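Local coordinates for B-cell lymphoma 3 protein (Homo sapiens, PDB 1K1A) that regulates NF-kappa-B target genes, inhibiting nuclear translocation of the p50 subunit in the cytoplasm and acting as a transcriptional activator in the nucleus, at residues L13-V18 with Q47-A53; A70-A74 with T106-A111; V124-Q129 with N160-M165; L196-R200 with R227-L232. Residue numbers count along the deposited sequence, not the author numbering.

Interaction 1: residues L13-V18 with Q47-A53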
loop_
_atom_site.group_PDB
_atom_site.type_symbol
_atom_site.label_atom_id
_atom_site.label_comp_id
_atom_site.label_asym_id
_atom_site.label_seq_id
_atom_site.Cartn_x
_atom_site.Cartn_y
_atom_site.Cartn_z
ATOM N N LEU A 13 -12.954 25.128 -1.473
ATOM C CA LEU A 13 -12.929 23.875 -2.210
ATOM C C LEU A 13 -12.783 22.708 -1.244
ATOM O O LEU A 13 -13.405 21.662 -1.424
ATOM C CB LEU A 13 -11.801 23.877 -3.244
ATOM C CG LEU A 13 -11.778 22.730 -4.256
ATOM C CD1 LEU A 13 -13.140 22.518 -4.907
ATOM C CD2 LEU A 13 -10.703 22.989 -5.327
ATOM N N HIS A 14 -11.962 22.886 -0.216
ATOM C CA HIS A 14 -11.805 21.848 0.795
ATOM C C HIS A 14 -13.157 21.553 1.424
ATOM O O HIS A 14 -13.536 20.398 1.578
ATOM C CB HIS A 14 -10.806 22.276 1.872
ATOM C CG HIS A 14 -9.401 22.412 1.369
ATOM N ND1 HIS A 14 -8.413 21.496 1.662
ATOM C CD2 HIS A 14 -8.820 23.359 0.598
ATOM C CE1 HIS A 14 -7.285 21.868 1.085
ATOM N NE2 HIS A 14 -7.501 23.000 0.442
ATOM N N ILE A 15 -13.880 22.611 1.777
ATOM C CA ILE A 15 -15.201 22.482 2.398
ATOM C C ILE A 15 -16.205 21.767 1.496
ATOM O O ILE A 15 -16.911 20.862 1.941
ATOM C CB ILE A 15 -15.750 23.869 2.769
ATOM C CG1 ILE A 15 -14.811 24.590 3.735
ATOM C CG2 ILE A 15 -17.165 23.756 3.317
ATOM C CD1 ILE A 15 -14.590 23.879 5.041
ATOM N N ALA A 16 -16.266 22.179 0.232
ATOM C CA ALA A 16 -17.175 21.570 -0.734
ATOM C C ALA A 16 -16.943 20.063 -0.829
ATOM O O ALA A 16 -17.890 19.288 -0.987
ATOM C CB ALA A 16 -17.021 22.223 -2.114
ATOM N N VAL A 17 -15.681 19.647 -0.708
ATOM C CA VAL A 17 -15.344 18.232 -0.801
ATOM C C VAL A 17 -15.840 17.456 0.403
ATOM O O VAL A 17 -16.528 16.453 0.257
ATOM C CB VAL A 17 -13.832 18.008 -0.967
ATOM C CG1 VAL A 17 -13.498 16.520 -0.810
ATOM C CG2 VAL A 17 -13.382 18.509 -2.308
ATOM N N VAL A 18 -15.507 17.938 1.593
ATOM C CA VAL A 18 -15.899 17.283 2.832
ATOM C C VAL A 18 -17.428 17.224 3.010
ATOM O O VAL A 18 -17.958 16.252 3.569
ATOM C CB VAL A 18 -15.225 17.959 4.033
ATOM C CG1 VAL A 18 -15.878 17.553 5.349
ATOM C CG2 VAL A 18 -13.745 17.624 4.043
ATOM N N GLN A 47 -3.376 19.090 3.630
ATOM C CA GLN A 47 -4.240 18.296 2.769
ATOM C C GLN A 47 -4.699 19.139 1.590
ATOM O O GLN A 47 -5.093 20.292 1.763
ATOM C CB GLN A 47 -5.498 17.848 3.527
ATOM C CG GLN A 47 -5.239 17.176 4.860
ATOM C CD GLN A 47 -6.511 16.969 5.657
ATOM O OE1 GLN A 47 -7.335 17.877 5.768
ATOM N NE2 GLN A 47 -6.678 15.775 6.207
ATOM N N THR A 48 -4.653 18.567 0.396
ATOM C CA THR A 48 -5.270 19.189 -0.762
ATOM C C THR A 48 -6.702 18.698 -0.812
ATOM O O THR A 48 -7.067 17.759 -0.099
ATOM C CB THR A 48 -4.568 18.768 -2.057
ATOM O OG1 THR A 48 -4.711 17.350 -2.245
ATOM C CG2 THR A 48 -3.051 18.981 -1.965
ATOM N N PRO A 49 -7.527 19.336 -1.631
ATOM C CA PRO A 49 -8.891 18.849 -1.865
ATOM C C PRO A 49 -8.937 17.383 -2.328
ATOM O O PRO A 49 -9.851 16.662 -1.922
ATOM C CB PRO A 49 -9.411 19.791 -2.947
ATOM C CG PRO A 49 -8.703 21.073 -2.660
ATOM C CD PRO A 49 -7.275 20.626 -2.301
ATOM N N LEU A 50 -7.949 16.934 -3.115
ATOM C CA LEU A 50 -7.929 15.548 -3.573
ATOM C C LEU A 50 -7.706 14.579 -2.406
ATOM O O LEU A 50 -8.362 13.534 -2.325
ATOM C CB LEU A 50 -6.871 15.333 -4.672
ATOM C CG LEU A 50 -6.727 13.919 -5.265
ATOM C CD1 LEU A 50 -8.058 13.423 -5.861
ATOM C CD2 LEU A 50 -5.641 13.899 -6.305
ATOM N N HIS A 51 -6.778 14.920 -1.515
ATOM C CA HIS A 51 -6.544 14.108 -0.329
ATOM C C HIS A 51 -7.874 13.945 0.392
ATOM O O HIS A 51 -8.219 12.856 0.837
ATOM C CB HIS A 51 -5.569 14.793 0.637
ATOM C CG HIS A 51 -4.159 14.896 0.131
ATOM N ND1 HIS A 51 -3.497 13.852 -0.482
ATOM C CD2 HIS A 51 -3.272 15.918 0.191
ATOM C CE1 HIS A 51 -2.272 14.235 -0.797
ATOM N NE2 HIS A 51 -2.111 15.484 -0.404
ATOM N N LEU A 52 -8.599 15.054 0.536
ATOM C CA LEU A 52 -9.873 15.048 1.250
ATOM C C LEU A 52 -10.943 14.210 0.555
ATOM O O LEU A 52 -11.770 13.566 1.213
ATOM C CB LEU A 52 -10.365 16.477 1.484
ATOM C CG LEU A 52 -9.613 17.200 2.603
ATOM C CD1 LEU A 52 -10.125 18.642 2.781
ATOM C CD2 LEU A 52 -9.726 16.413 3.898
ATOM N N ALA A 53 -10.923 14.211 -0.771
ATOM C CA ALA A 53 -11.873 13.417 -1.539
ATOM C C ALA A 53 -11.668 11.931 -1.279
ATOM O O ALA A 53 -12.633 11.177 -1.209
ATOM C CB ALA A 53 -11.753 13.719 -3.012
#
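Helix 13-18 and helix 49-53 run side by side, with axes 9.0 Å apart and N-to-C directions only 10° apart. The rotamers fit the way they mesh. Val-17 has chi1 in t and points toward helix 49-53. Val-17 CG1 sits 3.9 Å from Leu-52 CB and 4.0 Å from Ala-53 CB, while Val-17 CG2 is 4.2 Å from Pro-49 CB. Leu-52 is in the mt rotamer. Leu-52 CD1 lies 4.0 Å from Val-18 CG2 and 3.5 Å from His-14 ND1, near the plane of the imidazole.

Pro-49, with its C-gamma-exo pucker, lies between two side chains of the other helix. Pro-49 CG is 3.8 Å from Leu-13 CG. Pro-49 CD lies over a face of the His-14 ring, 3.9 Å from the centroid, as a CH-pi contact. His-14 starts sideways from CB, but chi1 in m brings its ring to the other repeat. Its NE2 makes a weak hydrogen bond with Ile-41 O.

Thr-48 is turned away as N-cap. With chi1 in p, Thr-48 OG1 accepts from His-51 N at 3.3 Å. Leu-13 packs on Leu-28 and Phe-32 of helix 22-34. Thr-48 to His-51 spell the TPLH signature that starts the first helix of an ankyrin repeat, here stacked on the matching helix of the repeat before in the ankyrin repeat domain of Bcl-3.

Interaction 2: residues A70-A74 with T106-A111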
loop_
_atom_site.group_PDB
_atom_site.type_symbol
_atom_site.label_atom_id
_atom_site.label_comp_id
_atom_site.label_asym_id
_atom_site.label_seq_id
_atom_site.Cartn_x
_atom_site.Cartn_y
_atom_site.Cartn_z
ATOM N N ALA A 70 -5.553 18.077 -10.842
ATOM C CA ALA A 70 -5.014 17.872 -9.490
ATOM C C ALA A 70 -4.040 16.696 -9.524
ATOM O O ALA A 70 -4.339 15.656 -10.104
ATOM C CB ALA A 70 -6.128 17.610 -8.493
ATOM N N SER A 71 -2.894 16.853 -8.872
ATOM C CA SER A 71 -1.839 15.840 -8.923
ATOM C C SER A 71 -2.023 14.698 -7.932
ATOM O O SER A 71 -2.171 14.919 -6.734
ATOM C CB SER A 71 -0.467 16.487 -8.694
ATOM O OG SER A 71 0.558 15.497 -8.634
ATOM N N PRO A 72 -1.991 13.473 -8.442
ATOM C CA PRO A 72 -2.046 12.279 -7.598
ATOM C C PRO A 72 -0.766 12.119 -6.772
ATOM O O PRO A 72 -0.756 11.324 -5.840
ATOM C CB PRO A 72 -2.151 11.135 -8.618
ATOM C CG PRO A 72 -2.571 11.782 -9.880
ATOM C CD PRO A 72 -1.923 13.135 -9.875
ATOM N N MET A 73 0.291 12.861 -7.103
ATOM C CA MET A 73 1.548 12.746 -6.358
ATOM C C MET A 73 1.765 13.809 -5.260
ATOM O O MET A 73 2.774 13.770 -4.564
ATOM C CB MET A 73 2.759 12.718 -7.305
ATOM C CG MET A 73 2.766 11.549 -8.293
ATOM S SD MET A 73 2.874 9.938 -7.489
ATOM C CE MET A 73 4.567 9.994 -6.856
ATOM N N ALA A 74 0.844 14.765 -5.117
ATOM C CA ALA A 74 0.974 15.762 -4.045
ATOM C C ALA A 74 1.020 15.032 -2.707
ATOM O O ALA A 74 0.230 14.112 -2.468
ATOM C CB ALA A 74 -0.185 16.752 -4.069
ATOM N N THR A 106 1.969 10.122 -14.852
ATOM C CA THR A 106 1.906 11.087 -13.752
ATOM C C THR A 106 1.779 10.420 -12.376
ATOM O O THR A 106 2.031 11.045 -11.359
ATOM C CB THR A 106 0.756 12.099 -13.955
ATOM O OG1 THR A 106 -0.506 11.435 -13.819
ATOM C CG2 THR A 106 0.741 12.620 -15.392
ATOM N N LEU A 107 1.369 9.161 -12.350
ATOM C CA LEU A 107 1.175 8.459 -11.082
ATOM C C LEU A 107 2.188 7.327 -10.932
ATOM O O LEU A 107 2.309 6.490 -11.814
ATOM C CB LEU A 107 -0.254 7.912 -11.001
ATOM C CG LEU A 107 -0.837 7.576 -9.627
ATOM C CD1 LEU A 107 -2.365 7.482 -9.696
ATOM C CD2 LEU A 107 -0.253 6.291 -9.079
ATOM N N ASP A 108 2.901 7.301 -9.807
ATOM C CA ASP A 108 3.952 6.304 -9.580
ATOM C C ASP A 108 3.613 5.483 -8.355
ATOM O O ASP A 108 3.610 5.999 -7.238
ATOM C CB ASP A 108 5.297 7.010 -9.367
ATOM C CG ASP A 108 6.493 6.068 -9.496
ATOM O OD1 ASP A 108 6.335 4.824 -9.345
ATOM O OD2 ASP A 108 7.639 6.494 -9.751
ATOM N N LEU A 109 3.326 4.202 -8.549
ATOM C CA LEU A 109 2.937 3.357 -7.412
ATOM C C LEU A 109 4.114 2.956 -6.541
ATOM O O LEU A 109 3.941 2.313 -5.498
ATOM C CB LEU A 109 2.162 2.121 -7.881
ATOM C CG LEU A 109 0.783 2.398 -8.503
ATOM C CD1 LEU A 109 0.206 1.130 -9.133
ATOM C CD2 LEU A 109 -0.192 2.990 -7.486
ATOM N N GLU A 110 5.314 3.340 -6.944
ATOM C CA GLU A 110 6.488 3.038 -6.124
ATOM C C GLU A 110 6.790 4.163 -5.132
ATOM O O GLU A 110 7.775 4.109 -4.394
ATOM C CB GLU A 110 7.697 2.728 -7.002
ATOM C CG GLU A 110 7.541 1.434 -7.787
ATOM C CD GLU A 110 6.734 0.389 -7.033
ATOM O OE1 GLU A 110 5.724 -0.092 -7.589
ATOM O OE2 GLU A 110 7.103 0.039 -5.889
ATOM N N ALA A 111 5.912 5.163 -5.094
ATOM C CA ALA A 111 6.054 6.279 -4.148
ATOM C C ALA A 111 6.223 5.799 -2.702
ATOM O O ALA A 111 5.504 4.909 -2.244
ATOM C CB ALA A 111 4.845 7.223 -4.253
#
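This contact joins equivalent turns in two successive inter-repeat loops of the ankyrin stack. Residues 70-74 follow helix 59-67 and residues 106-111 follow helix 92-101. Each loop leads on to the first helix of the next repeat. Each holds a type I beta turn, from Ser-71 to Ala-74 and from Asp-108 to Ala-111. A side chain braces each turn. Ser-71 OG accepts from Met-73 N at 3.1 Å, an ST turn. Asp-108 OD1 accepts from Glu-110 N at 3.0 Å, an Asx turn.

Met-73 makes most of the link. Its three chi angles are all m, so the chain curls along the neighbouring loop. Met-73 CG approaches Thr-106 O at 3.2 Å. Met-73 SD accepts a weak hydrogen bond from Asp-108 N at 3.5 Å. Met-73 CE ends 3.8 Å from Ala-111 CB. Beside it, Pro-72 CB rests 3.8 Å from Leu-107 CD1. Leu-107 also packs on Leu-99 of helix 92-101, which ties the loop to its own repeat. The contact lies near the surface. The same turn recurring from one repeat to the next, in the loop after the second helix, is typical of the ankyrin repeat fold.

Interaction 3: residues V124-Q129 with N160-M165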
loop_
_atom_site.group_PDB
_atom_site.type_symbol
_atom_site.label_atom_id
_atom_site.label_comp_id
_atom_site.label_asym_id
_atom_site.label_seq_id
_atom_site.Cartn_x
_atom_site.Cartn_y
_atom_site.Cartn_z
ATOM N N VAL A 124 -1.364 -4.202 2.244
ATOM C CA VAL A 124 -1.143 -5.526 2.828
ATOM C C VAL A 124 -1.370 -5.472 4.337
ATOM O O VAL A 124 -1.999 -6.366 4.914
ATOM C CB VAL A 124 0.268 -6.052 2.495
ATOM C CG1 VAL A 124 0.611 -7.312 3.333
ATOM C CG2 VAL A 124 0.383 -6.357 1.006
ATOM N N ASN A 125 -0.896 -4.397 4.959
ATOM C CA ASN A 125 -1.079 -4.179 6.388
ATOM C C ASN A 125 -2.547 -4.062 6.814
ATOM O O ASN A 125 -2.909 -4.498 7.901
ATOM C CB ASN A 125 -0.253 -2.988 6.867
ATOM C CG ASN A 125 1.233 -3.306 6.930
ATOM O OD1 ASN A 125 1.625 -4.476 6.927
ATOM N ND2 ASN A 125 2.067 -2.269 6.983
ATOM N N THR A 126 -3.394 -3.500 5.953
ATOM C CA THR A 126 -4.821 -3.462 6.239
ATOM C C THR A 126 -5.429 -4.820 5.911
ATOM O O THR A 126 -6.552 -5.114 6.308
ATOM C CB THR A 126 -5.552 -2.387 5.409
ATOM O OG1 THR A 126 -5.604 -2.795 4.035
ATOM C CG2 THR A 126 -4.786 -1.070 5.388
ATOM N N GLU A 127 -4.682 -5.627 5.162
ATOM C CA GLU A 127 -5.145 -6.942 4.716
ATOM C C GLU A 127 -6.388 -6.871 3.838
ATOM O O GLU A 127 -7.150 -7.836 3.740
ATOM C CB GLU A 127 -5.379 -7.866 5.905
ATOM C CG GLU A 127 -4.160 -8.005 6.797
ATOM C CD GLU A 127 -4.481 -8.677 8.101
ATOM O OE1 GLU A 127 -5.640 -8.558 8.554
ATOM O OE2 GLU A 127 -3.579 -9.317 8.672
ATOM N N CYS A 128 -6.592 -5.726 3.198
ATOM C CA CYS A 128 -7.699 -5.569 2.268
ATOM C C CYS A 128 -7.322 -6.229 0.950
ATOM O O CYS A 128 -6.450 -5.748 0.223
ATOM C CB CYS A 128 -8.022 -4.091 2.061
ATOM S SG CYS A 128 -9.364 -3.782 0.887
ATOM N N GLN A 129 -7.973 -7.345 0.645
ATOM C CA GLN A 129 -7.648 -8.104 -0.545
ATOM C C GLN A 129 -7.929 -7.328 -1.826
ATOM O O GLN A 129 -7.222 -7.486 -2.821
ATOM C CB GLN A 129 -8.397 -9.435 -0.540
ATOM C CG GLN A 129 -8.065 -10.288 0.694
ATOM C CD GLN A 129 -8.985 -11.471 0.868
ATOM O OE1 GLN A 129 -9.565 -11.962 -0.097
ATOM N NE2 GLN A 129 -9.110 -11.945 2.101
ATOM N N ASN A 160 2.469 -10.510 10.205
ATOM C CA ASN A 160 1.111 -10.177 10.641
ATOM C C ASN A 160 0.235 -11.419 10.778
ATOM O O ASN A 160 -0.956 -11.316 11.085
ATOM C CB ASN A 160 0.431 -9.222 9.640
ATOM C CG ASN A 160 1.166 -7.895 9.486
ATOM O OD1 ASN A 160 1.963 -7.500 10.339
ATOM N ND2 ASN A 160 0.887 -7.193 8.387
ATOM N N ASN A 161 0.815 -12.587 10.514
ATOM C CA ASN A 161 0.071 -13.845 10.550
ATOM C C ASN A 161 -1.229 -13.797 9.738
ATOM O O ASN A 161 -2.304 -14.121 10.237
ATOM C CB ASN A 161 -0.202 -14.288 11.997
ATOM C CG ASN A 161 -0.787 -15.687 12.074
ATOM O OD1 ASN A 161 -0.452 -16.554 11.268
ATOM N ND2 ASN A 161 -1.686 -15.909 13.036
ATOM N N SER A 162 -1.120 -13.375 8.480
ATOM C CA SER A 162 -2.272 -13.328 7.591
ATOM C C SER A 162 -2.119 -14.321 6.443
ATOM O O SER A 162 -1.482 -14.023 5.425
ATOM C CB SER A 162 -2.474 -11.928 7.016
ATOM O OG SER A 162 -3.584 -11.931 6.122
ATOM N N LEU A 163 -2.711 -15.493 6.610
ATOM C CA LEU A 163 -2.659 -16.525 5.586
ATOM C C LEU A 163 -3.290 -16.052 4.267
ATOM O O LEU A 163 -2.838 -16.422 3.193
ATOM C CB LEU A 163 -3.352 -17.794 6.077
ATOM C CG LEU A 163 -3.320 -18.981 5.118
ATOM C CD1 LEU A 163 -1.880 -19.361 4.763
ATOM C CD2 LEU A 163 -4.059 -20.167 5.721
ATOM N N SER A 164 -4.344 -15.252 4.354
ATOM C CA SER A 164 -4.964 -14.715 3.145
ATOM C C SER A 164 -3.962 -13.887 2.326
ATOM O O SER A 164 -3.798 -14.111 1.123
ATOM C CB SER A 164 -6.204 -13.880 3.495
ATOM O OG SER A 164 -7.229 -14.713 4.023
ATOM N N MET A 165 -3.293 -12.934 2.971
ATOM C CA MET A 165 -2.330 -12.077 2.258
ATOM C C MET A 165 -1.145 -12.878 1.718
ATOM O O MET A 165 -0.652 -12.610 0.622
ATOM C CB MET A 165 -1.825 -10.938 3.149
ATOM C CG MET A 165 -2.823 -9.824 3.392
ATOM S SD MET A 165 -3.404 -9.016 1.857
ATOM C CE MET A 165 -4.963 -9.748 1.678
HETATM O O HOH W 1 -0.903 -8.475 6.465
#
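Two matching turns meet here, and each holds a non-glycine residue with positive phi. Glu-127 has phi 61° and Asn-161 has phi 50°; of the two, only Glu-127 touches the other segment. Each ends the first helix of its repeat in a Schellman motif, and the second helix follows at once. The pair therefore joins the inter-helix turns of ankyrin repeats 4 and 5.

The polar link is made by Asn-160. Asn-160 ND2 donates to Asn-125 OD1 at 3.2 Å. Asn-160 ND2 also donates to an ordered water at 2.9 Å, and that water donates to Val-124 O at 2.8 Å. One amide thus reaches a side chain and, through water, the backbone near the end of helix 119-126.

The apolar link is made by Met-165, which points toward the other turn. Met-165 CE lies 3.3 Å from Gln-129 CG and 3.6 Å from Glu-127 O. Met-165 CG is 4.3 Å from Val-124 CG1 and 4.1 Å from Glu-127 CB. Met-165 also packs on Ala-157 and Val-132. Ser-162 is the N-cap of its helix, and Ser-162 OG accepts a weak bond from Met-165 N at 3.3 Å.

The chemistry is divided. A buried thioether fills the space between the repeats. One direct amide bond and one water bridge join the more open edge, where the Glu-127 carboxylate makes only van der Waals contact across.

Interaction 4: residues L196-R200 with R227-L232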
loop_
_atom_site.group_PDB
_atom_site.type_symbol
_atom_site.label_atom_id
_atom_site.label_comp_id
_atom_site.label_asym_id
_atom_site.label_seq_id
_atom_site.Cartn_x
_atom_site.Cartn_y
_atom_site.Cartn_z
ATOM N N LEU A 196 1.945 -22.803 11.836
ATOM C CA LEU A 196 1.798 -23.987 10.985
ATOM C C LEU A 196 1.192 -23.783 9.583
ATOM O O LEU A 196 1.776 -24.222 8.609
ATOM C CB LEU A 196 1.073 -25.118 11.728
ATOM C CG LEU A 196 1.678 -25.547 13.075
ATOM C CD1 LEU A 196 1.027 -26.821 13.558
ATOM C CD2 LEU A 196 3.198 -25.716 12.993
ATOM N N PRO A 197 0.014 -23.167 9.477
ATOM C CA PRO A 197 -0.610 -22.958 8.162
ATOM C C PRO A 197 0.307 -22.182 7.220
ATOM O O PRO A 197 0.354 -22.479 6.021
ATOM C CB PRO A 197 -1.860 -22.138 8.493
ATOM C CG PRO A 197 -2.154 -22.467 9.925
ATOM C CD PRO A 197 -0.818 -22.638 10.573
ATOM N N LEU A 198 1.039 -21.212 7.763
ATOM C CA LEU A 198 1.963 -20.420 6.959
ATOM C C LEU A 198 3.191 -21.228 6.555
ATOM O O LEU A 198 3.680 -21.104 5.437
ATOM C CB LEU A 198 2.377 -19.140 7.693
ATOM C CG LEU A 198 1.451 -17.931 7.473
ATOM C CD1 LEU A 198 0.051 -18.216 7.982
ATOM C CD2 LEU A 198 2.014 -16.663 8.108
ATOM N N VAL A 199 3.704 -22.041 7.472
ATOM C CA VAL A 199 4.851 -22.874 7.157
ATOM C C VAL A 199 4.483 -23.797 5.998
ATOM O O VAL A 199 5.235 -23.924 5.029
ATOM C CB VAL A 199 5.329 -23.700 8.380
ATOM C CG1 VAL A 199 6.517 -24.575 7.999
ATOM C CG2 VAL A 199 5.707 -22.776 9.534
ATOM N N ARG A 200 3.308 -24.413 6.084
ATOM C CA ARG A 200 2.853 -25.323 5.037
ATOM C C ARG A 200 2.756 -24.618 3.690
ATOM O O ARG A 200 3.205 -25.153 2.672
ATOM C CB ARG A 200 1.490 -25.931 5.384
ATOM C CG ARG A 200 1.534 -27.036 6.444
ATOM C CD ARG A 200 0.156 -27.550 6.864
ATOM N NE ARG A 200 0.234 -28.416 8.037
ATOM C CZ ARG A 200 -0.333 -28.152 9.205
ATOM N NH1 ARG A 200 -1.047 -27.040 9.374
ATOM N NH2 ARG A 200 -0.185 -29.001 10.214
ATOM N N ARG A 227 6.450 -30.461 15.089
ATOM C CA ARG A 227 5.461 -30.388 14.013
ATOM C C ARG A 227 5.987 -29.530 12.865
ATOM O O ARG A 227 5.748 -29.824 11.701
ATOM C CB ARG A 227 4.159 -29.772 14.537
ATOM C CG ARG A 227 2.986 -29.940 13.572
ATOM C CD ARG A 227 2.284 -31.289 13.713
ATOM N NE ARG A 227 0.820 -31.170 13.791
ATOM C CZ ARG A 227 -0.030 -31.945 13.105
ATOM N NH1 ARG A 227 0.229 -33.242 12.905
ATOM N NH2 ARG A 227 -1.181 -31.506 12.575
ATOM N N VAL A 228 6.701 -28.464 13.204
ATOM C CA VAL A 228 7.296 -27.592 12.194
ATOM C C VAL A 228 8.391 -28.327 11.440
ATOM O O VAL A 228 8.445 -28.296 10.207
ATOM C CB VAL A 228 7.871 -26.308 12.819
ATOM C CG1 VAL A 228 8.705 -25.533 11.794
ATOM C CG2 VAL A 228 6.757 -25.442 13.357
ATOM N N ILE A 229 9.262 -29.005 12.183
ATOM C CA ILE A 229 10.344 -29.763 11.570
ATOM C C ILE A 229 9.776 -30.755 10.563
ATOM O O ILE A 229 10.288 -30.900 9.450
ATOM C CB ILE A 229 11.135 -30.522 12.643
ATOM C CG1 ILE A 229 11.387 -29.627 13.860
ATOM C CG2 ILE A 229 12.425 -31.083 12.055
ATOM C CD1 ILE A 229 12.803 -29.143 13.987
ATOM N N ASP A 230 8.701 -31.425 10.965
ATOM C CA ASP A 230 8.044 -32.422 10.125
ATOM C C ASP A 230 7.608 -31.828 8.794
ATOM O O ASP A 230 7.761 -32.453 7.746
ATOM C CB ASP A 230 6.807 -32.980 10.848
ATOM C CG ASP A 230 7.134 -34.123 11.809
ATOM O OD1 ASP A 230 8.334 -34.581 11.877
ATOM O OD2 ASP A 230 6.209 -34.629 12.545
ATOM N N ILE A 231 7.052 -30.624 8.845
ATOM C CA ILE A 231 6.607 -29.935 7.638
ATOM C C ILE A 231 7.801 -29.538 6.764
ATOM O O ILE A 231 7.800 -29.775 5.555
ATOM C CB ILE A 231 5.749 -28.706 8.008
ATOM C CG1 ILE A 231 4.455 -29.164 8.686
ATOM C CG2 ILE A 231 5.442 -27.877 6.770
ATOM C CD1 ILE A 231 3.815 -28.126 9.591
ATOM N N LEU A 232 8.830 -28.965 7.386
ATOM C CA LEU A 232 10.029 -28.527 6.661
ATOM C C LEU A 232 10.730 -29.658 5.922
ATOM O O LEU A 232 11.259 -29.461 4.826
ATOM C CB LEU A 232 11.017 -27.856 7.613
ATOM C CG LEU A 232 10.583 -26.498 8.159
ATOM C CD1 LEU A 232 11.639 -25.939 9.103
ATOM C CD2 LEU A 232 10.319 -25.536 7.011
#
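Arg-227 points toward helix 196-200. Arg-227 CG lies 3.7 Å from Leu-196 CD1. Its guanidinium ends close to that of Arg-200, with NH2 of Arg-227 and NH2 of Arg-200 3.6 Å apart. These are like charges, so this approach adds no attraction of its own.

Val-228 comes next. Val-228 CG2 packs 3.6 Å from Leu-196 CD2, and Val-228 CG1 is 4.5 Å from Val-199 CG1. Val-228 also touches Ser-191 of helix 186-193, so it meets both helices of the preceding repeat. Helix 196-204 is the second helix of ankyrin repeat 6, and helix 226-232 takes the same place in repeat 7, near the C-terminal end of the stack. Their segments run nearly parallel, 14° apart in direction, with axes 10.0 Å apart.

One turn on from Val-228, Ile-231 faces the other helix directly. Ile-231 CG2 is 3.7 Å from Val-199 CG1 and Ile-231 CD1 is 4.2 Å from Leu-196 CD2. Ile-231 CD1 also lies over a face of the Arg-200 guanidinium, 3.9 Å from Arg-200 NE. Leu-232 starts sideways, but its mt rotamer brings Leu-232 CD2 to 4.0 Å from Val-199 CG1. Leu-232 also rests on Leu-187 and Ser-191 of helix 186-193.

All four contacts join neighbouring ankyrin repeats, through different parts of the repeat. Interaction 1 pairs first helices and is the buried one. Interaction 4 pairs second helices near the other end of the stack, about 49 Å away between centres, and is only partly buried. Both rest on apolar packing of near-parallel helices, but an arginine pair edges interaction 4. Interactions 2 and 3 pair turns, and hydrogen bonds cross both: a weak one to sulfur at the surface in interaction 2, amide and water bonds in interaction 3. Interaction 1 touches interaction 2 through Leu-50 and His-51, and interaction 3 touches interaction 4 through Leu-163 and Leu-198.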